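Local coordinates for ERPP protein (Borrelia burgdorferi, PDB 4BOB) that probably binds the complement regulator factor H at the spirochaete surface, as an outer surface lipoprotein of the Erp family, at residues A[108-122]-A[129-141]. Numbering follows the deposited sequence.
Sequences EQSSANGIQNKEIIT and GAEHIAFLGDKIN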
loop_
_atom_site.group_PDB
_atom_site.type_symbol
_atom_site.label_atom_id
_atom_site.label_comp_id
_atom_site.label_asym_id
_atom_site.label_seq_id
_atom_site.Cartn_x
_atom_site.Cartn_y
_atom_site.Cartn_z
ATOM N N GLU A 108 3.222 12.960 3.546
ATOM C CA GLU A 108 3.297 12.298 4.817
ATOM C C GLU A 108 4.738 12.293 5.316
ATOM O O GLU A 108 5.736 12.272 4.592
ATOM C CB GLU A 108 2.787 10.868 4.780
ATOM C CG GLU A 108 1.884 10.520 3.641
ATOM C CD GLU A 108 1.811 9.044 3.488
ATOM O OE1 GLU A 108 1.554 8.393 4.521
ATOM O OE2 GLU A 108 2.055 8.553 2.359
ATOM N N GLN A 109 4.804 12.217 6.604
ATOM C CA GLN A 109 5.909 12.734 7.311
ATOM C C GLN A 109 7.142 11.796 7.309
ATOM O O GLN A 109 8.302 12.221 7.249
ATOM C CB GLN A 109 5.289 13.007 8.645
ATOM C CG GLN A 109 6.174 13.033 9.823
ATOM C CD GLN A 109 5.568 13.944 10.860
ATOM O OE1 GLN A 109 4.428 14.466 10.717
ATOM N NE2 GLN A 109 6.326 14.173 11.903
ATOM N N SER A 110 6.821 10.510 7.336
ATOM C CA SER A 110 7.699 9.362 7.135
ATOM C C SER A 110 8.308 9.149 5.747
ATOM O O SER A 110 8.837 8.073 5.504
ATOM C CB SER A 110 6.785 8.159 7.338
ATOM O OG SER A 110 5.574 8.379 6.561
ATOM N N SER A 111 8.184 10.090 4.805
ATOM C CA SER A 111 8.759 9.859 3.469
ATOM C C SER A 111 10.216 10.239 3.373
ATOM O O SER A 111 10.956 9.604 2.612
ATOM C CB SER A 111 7.964 10.504 2.323
ATOM O OG SER A 111 7.448 11.755 2.668
ATOM N N ALA A 112 10.629 11.252 4.133
ATOM C CA ALA A 112 12.061 11.600 4.229
ATOM C C ALA A 112 12.897 10.420 4.684
ATOM O O ALA A 112 13.838 10.015 3.999
ATOM C CB ALA A 112 12.285 12.783 5.177
ATOM N N ASN A 113 12.540 9.873 5.842
ATOM C CA ASN A 113 13.336 8.821 6.495
ATOM C C ASN A 113 12.678 7.442 6.709
ATOM O O ASN A 113 13.367 6.500 7.095
ATOM C CB ASN A 113 13.893 9.380 7.799
ATOM C CG ASN A 113 14.731 10.625 7.563
ATOM O OD1 ASN A 113 14.543 11.678 8.187
ATOM N ND2 ASN A 113 15.641 10.523 6.615
ATOM N N GLY A 114 11.384 7.298 6.428
ATOM C CA GLY A 114 10.734 5.999 6.612
ATOM C C GLY A 114 10.624 5.605 8.076
ATOM O O GLY A 114 11.387 6.099 8.899
ATOM N N ILE A 115 9.666 4.734 8.413
ATOM C CA ILE A 115 9.563 4.182 9.786
ATOM C C ILE A 115 9.358 2.645 9.943
ATOM O O ILE A 115 8.473 2.018 9.363
ATOM C CB ILE A 115 8.518 4.938 10.594
ATOM C CG1 ILE A 115 7.272 5.203 9.741
ATOM C CG2 ILE A 115 9.109 6.265 11.057
ATOM C CD1 ILE A 115 6.085 5.729 10.540
ATOM N N GLN A 116 10.197 2.072 10.788
ATOM C CA GLN A 116 10.283 0.632 10.934
ATOM C C GLN A 116 9.062 0.097 11.670
ATOM O O GLN A 116 8.518 0.753 12.568
ATOM C CB GLN A 116 11.591 0.190 11.643
ATOM C CG GLN A 116 12.816 0.983 11.209
ATOM C CD GLN A 116 14.077 0.143 11.054
ATOM O OE1 GLN A 116 14.531 -0.524 12.001
ATOM N NE2 GLN A 116 14.668 0.185 9.850
ATOM N N ASN A 117 8.639 -1.089 11.221
ATOM C CA ASN A 117 7.577 -1.864 11.812
ATOM C C ASN A 117 6.214 -1.159 11.834
ATOM O O ASN A 117 5.304 -1.564 12.586
ATOM C CB ASN A 117 8.049 -2.389 13.167
ATOM C CG ASN A 117 9.399 -3.123 13.048
ATOM O OD1 ASN A 117 9.980 -3.174 11.944
ATOM N ND2 ASN A 117 9.911 -3.682 14.169
ATOM N N LYS A 118 6.034 -0.158 10.959
ATOM C CA LYS A 118 4.733 0.487 10.879
ATOM C C LYS A 118 3.738 -0.603 10.521
ATOM O O LYS A 118 3.964 -1.401 9.600
ATOM C CB LYS A 118 4.670 1.651 9.877
ATOM C CG LYS A 118 3.559 2.658 10.229
ATOM C CD LYS A 118 2.761 3.140 9.016
ATOM C CE LYS A 118 1.791 4.270 9.352
ATOM N NZ LYS A 118 0.648 3.876 10.223
ATOM N N GLU A 119 2.673 -0.700 11.302
ATOM C CA GLU A 119 1.660 -1.693 11.024
ATOM C C GLU A 119 0.641 -1.063 10.069
ATOM O O GLU A 119 0.053 0.007 10.373
ATOM C CB GLU A 119 1.016 -2.197 12.316
ATOM C CG GLU A 119 0.145 -3.440 12.135
ATOM C CD GLU A 119 0.911 -4.744 11.886
ATOM O OE1 GLU A 119 2.146 -4.746 12.007
ATOM O OE2 GLU A 119 0.272 -5.778 11.571
ATOM N N ILE A 120 0.491 -1.700 8.898
ATOM C CA ILE A 120 -0.593 -1.380 7.958
ATOM C C ILE A 120 -1.768 -2.270 8.257
ATOM O O ILE A 120 -1.600 -3.474 8.495
ATOM C CB ILE A 120 -0.233 -1.615 6.480
ATOM C CG1 ILE A 120 1.081 -0.949 6.120
ATOM C CG2 ILE A 120 -1.335 -1.092 5.571
ATOM C CD1 ILE A 120 1.076 0.542 6.348
ATOM N N ILE A 121 -2.942 -1.642 8.185
ATOM C CA ILE A 121 -4.233 -2.171 8.627
ATOM C C ILE A 121 -5.282 -1.837 7.559
ATOM O O ILE A 121 -5.555 -0.646 7.247
ATOM C CB ILE A 121 -4.639 -1.553 9.967
ATOM C CG1 ILE A 121 -3.636 -1.955 11.053
ATOM C CG2 ILE A 121 -6.027 -2.000 10.376
ATOM C CD1 ILE A 121 -3.571 -0.952 12.195
ATOM N N THR A 122 -5.848 -2.903 6.990
ATOM C CA THR A 122 -6.610 -2.800 5.747
ATOM C C THR A 122 -8.105 -3.087 5.931
ATOM O O THR A 122 -8.487 -3.921 6.761
ATOM C CB THR A 122 -6.048 -3.764 4.677
ATOM O OG1 THR A 122 -5.696 -5.006 5.298
ATOM C CG2 THR A 122 -4.845 -3.161 3.982
ATOM N N GLY A 129 -18.396 1.086 -7.920
ATOM C CA GLY A 129 -18.967 -0.248 -7.682
ATOM C C GLY A 129 -17.898 -1.285 -7.380
ATOM O O GLY A 129 -18.201 -2.476 -7.290
ATOM N N ALA A 130 -16.657 -0.818 -7.196
ATOM C CA ALA A 130 -15.453 -1.671 -7.183
ATOM C C ALA A 130 -14.825 -1.746 -5.800
ATOM O O ALA A 130 -14.334 -0.721 -5.294
ATOM C CB ALA A 130 -14.425 -1.147 -8.179
ATOM N N GLU A 131 -14.838 -2.940 -5.196
ATOM C CA GLU A 131 -14.270 -3.123 -3.859
ATOM C C GLU A 131 -12.786 -2.832 -3.960
ATOM O O GLU A 131 -12.150 -3.253 -4.933
ATOM C CB GLU A 131 -14.475 -4.543 -3.316
ATOM C CG GLU A 131 -15.905 -4.916 -2.949
ATOM C CD GLU A 131 -15.973 -6.202 -2.126
ATOM O OE1 GLU A 131 -15.505 -7.261 -2.609
ATOM O OE2 GLU A 131 -16.492 -6.142 -0.981
ATOM N N HIS A 132 -12.258 -2.087 -2.981
ATOM C CA HIS A 132 -10.819 -1.813 -2.867
ATOM C C HIS A 132 -10.319 -2.205 -1.513
ATOM O O HIS A 132 -11.078 -2.253 -0.561
ATOM C CB HIS A 132 -10.524 -0.326 -2.964
ATOM C CG HIS A 132 -10.717 0.260 -4.322
ATOM N ND1 HIS A 132 -11.953 0.375 -4.905
ATOM C CD2 HIS A 132 -9.837 0.841 -5.171
ATOM C CE1 HIS A 132 -11.824 0.961 -6.081
ATOM N NE2 HIS A 132 -10.549 1.261 -6.263
ATOM N N ILE A 133 -9.016 -2.427 -1.433
ATOM C CA ILE A 133 -8.312 -2.564 -0.166
ATOM C C ILE A 133 -7.926 -1.141 0.261
ATOM O O ILE A 133 -7.196 -0.440 -0.451
ATOM C CB ILE A 133 -7.063 -3.473 -0.329
ATOM C CG1 ILE A 133 -7.462 -4.953 -0.488
ATOM C CG2 ILE A 133 -6.090 -3.315 0.831
ATOM C CD1 ILE A 133 -8.250 -5.546 0.669
ATOM N N ALA A 134 -8.434 -0.701 1.407
ATOM C CA ALA A 134 -8.146 0.643 1.896
ATOM C C ALA A 134 -7.350 0.559 3.191
ATOM O O ALA A 134 -7.622 -0.316 4.008
ATOM C CB ALA A 134 -9.442 1.405 2.122
ATOM N N PHE A 135 -6.385 1.463 3.377
ATOM C CA PHE A 135 -5.610 1.562 4.632
ATOM C C PHE A 135 -5.117 3.005 4.857
ATOM O O PHE A 135 -4.945 3.774 3.904
ATOM C CB PHE A 135 -4.412 0.588 4.618
ATOM C CG PHE A 135 -3.504 0.774 3.424
ATOM C CD1 PHE A 135 -3.804 0.187 2.208
ATOM C CD2 PHE A 135 -2.376 1.573 3.503
ATOM C CE1 PHE A 135 -3.002 0.377 1.103
ATOM C CE2 PHE A 135 -1.574 1.773 2.388
ATOM C CZ PHE A 135 -1.883 1.167 1.190
ATOM N N LEU A 136 -4.887 3.357 6.121
ATOM C CA LEU A 136 -4.299 4.661 6.497
ATOM C C LEU A 136 -2.757 4.703 6.371
ATOM O O LEU A 136 -2.051 3.718 6.659
ATOM C CB LEU A 136 -4.677 5.016 7.936
ATOM C CG LEU A 136 -6.187 5.081 8.186
ATOM C CD1 LEU A 136 -6.514 5.206 9.672
ATOM C CD2 LEU A 136 -6.818 6.214 7.382
ATOM N N GLY A 137 -2.241 5.849 5.938
ATOM C CA GLY A 137 -0.807 6.063 5.868
ATOM C C GLY A 137 -0.334 6.732 7.145
ATOM O O GLY A 137 -0.869 6.478 8.234
ATOM N N ASP A 138 0.663 7.601 6.989
ATOM C CA ASP A 138 1.197 8.431 8.076
ATOM C C ASP A 138 0.573 9.841 8.105
ATOM O O ASP A 138 -0.022 10.316 7.128
ATOM C CB ASP A 138 2.751 8.514 7.958
ATOM C CG ASP A 138 3.433 9.113 9.212
ATOM O OD1 ASP A 138 2.759 9.279 10.244
ATOM O OD2 ASP A 138 4.648 9.428 9.185
ATOM N N LYS A 139 0.678 10.454 9.282
ATOM C CA LYS A 139 0.645 11.923 9.479
ATOM C C LYS A 139 1.298 12.848 8.449
ATOM O O LYS A 139 2.471 12.707 8.065
ATOM C CB LYS A 139 1.483 12.313 10.721
ATOM C CG LYS A 139 0.731 12.731 11.973
ATOM C CD LYS A 139 1.693 12.705 13.172
ATOM C CE LYS A 139 1.385 13.749 14.262
ATOM N NZ LYS A 139 2.605 14.306 14.925
ATOM N N ILE A 140 0.538 13.864 8.103
ATOM C CA ILE A 140 0.855 14.785 7.051
ATOM C C ILE A 140 1.373 16.068 7.682
ATOM O O ILE A 140 0.942 16.450 8.768
ATOM C CB ILE A 140 -0.413 15.071 6.217
ATOM C CG1 ILE A 140 -0.608 13.940 5.205
ATOM C CG2 ILE A 140 -0.363 16.438 5.522
ATOM C CD1 ILE A 140 -2.060 13.694 4.861
ATOM N N ASN A 141 2.332 16.697 7.011
ATOM C CA ASN A 141 2.421 18.157 7.028
ATOM C C ASN A 141 3.061 18.674 5.724
ATOM O O ASN A 141 2.993 18.019 4.661
ATOM C CB ASN A 141 3.183 18.660 8.261
ATOM C CG ASN A 141 2.554 19.905 8.868
ATOM O OD1 ASN A 141 1.339 19.990 9.024
ATOM N ND2 ASN A 141 3.384 20.874 9.226
#
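Glu108 OE1 takes the backbone N-H of Asp138 at 2.7 Å, in a nearly straight bond that meets the oxygen almost along its C-O axis. The same OE1 is bonded to Tyr102 OH, while OE2 is held by Tyr152 OH and the backbone N of Tyr105, which leaves this buried carboxylate little freedom to turn. The Glu108 chain extends beyond CG toward Gly137 and Asp138, its side chain also touching Ala150 of the neighbouring strand 149-155. In return, Asp138 reaches across with CG anti to its own N (chi1 -168°), and its OD2 accepts Ser110 N at 3.1 Å, on the anti side and 20° out of the carboxylate plane. Ser110 CB packs beside this oxygen, its hydroxyl being engaged with Tyr103 O.

Strands 119-126 and 131-139 form a beta hairpin within the eight-stranded antiparallel sheet; residues 119-122 run at 144° to strand 131-139, whose far end the loop from Glu108 to Ser110 packs against. Ile120 CG2 lies 3.5 Å from Phe135 CD2, approaching the ring obliquely, and Thr122 CG2 meets Ile133 CG2 at 3.4 Å. Thr122 OG1 turns instead to Gly95 N and Ala90 O. Lys118, bent at chi2 and chi4, brings CE and NZ near Gly137 O, which is bonded to Thr149 OG1.

Strand 131-139 is thus held by polar bonds at Asp138 and by methyl groups against Phe135 and Ile133. The N-H groups of Asp138 and Tyr105 and the two tyrosine hydroxyls would favour the Glu108 anion despite its burial, an effect the nearby Asp138 carboxylate would partly oppose.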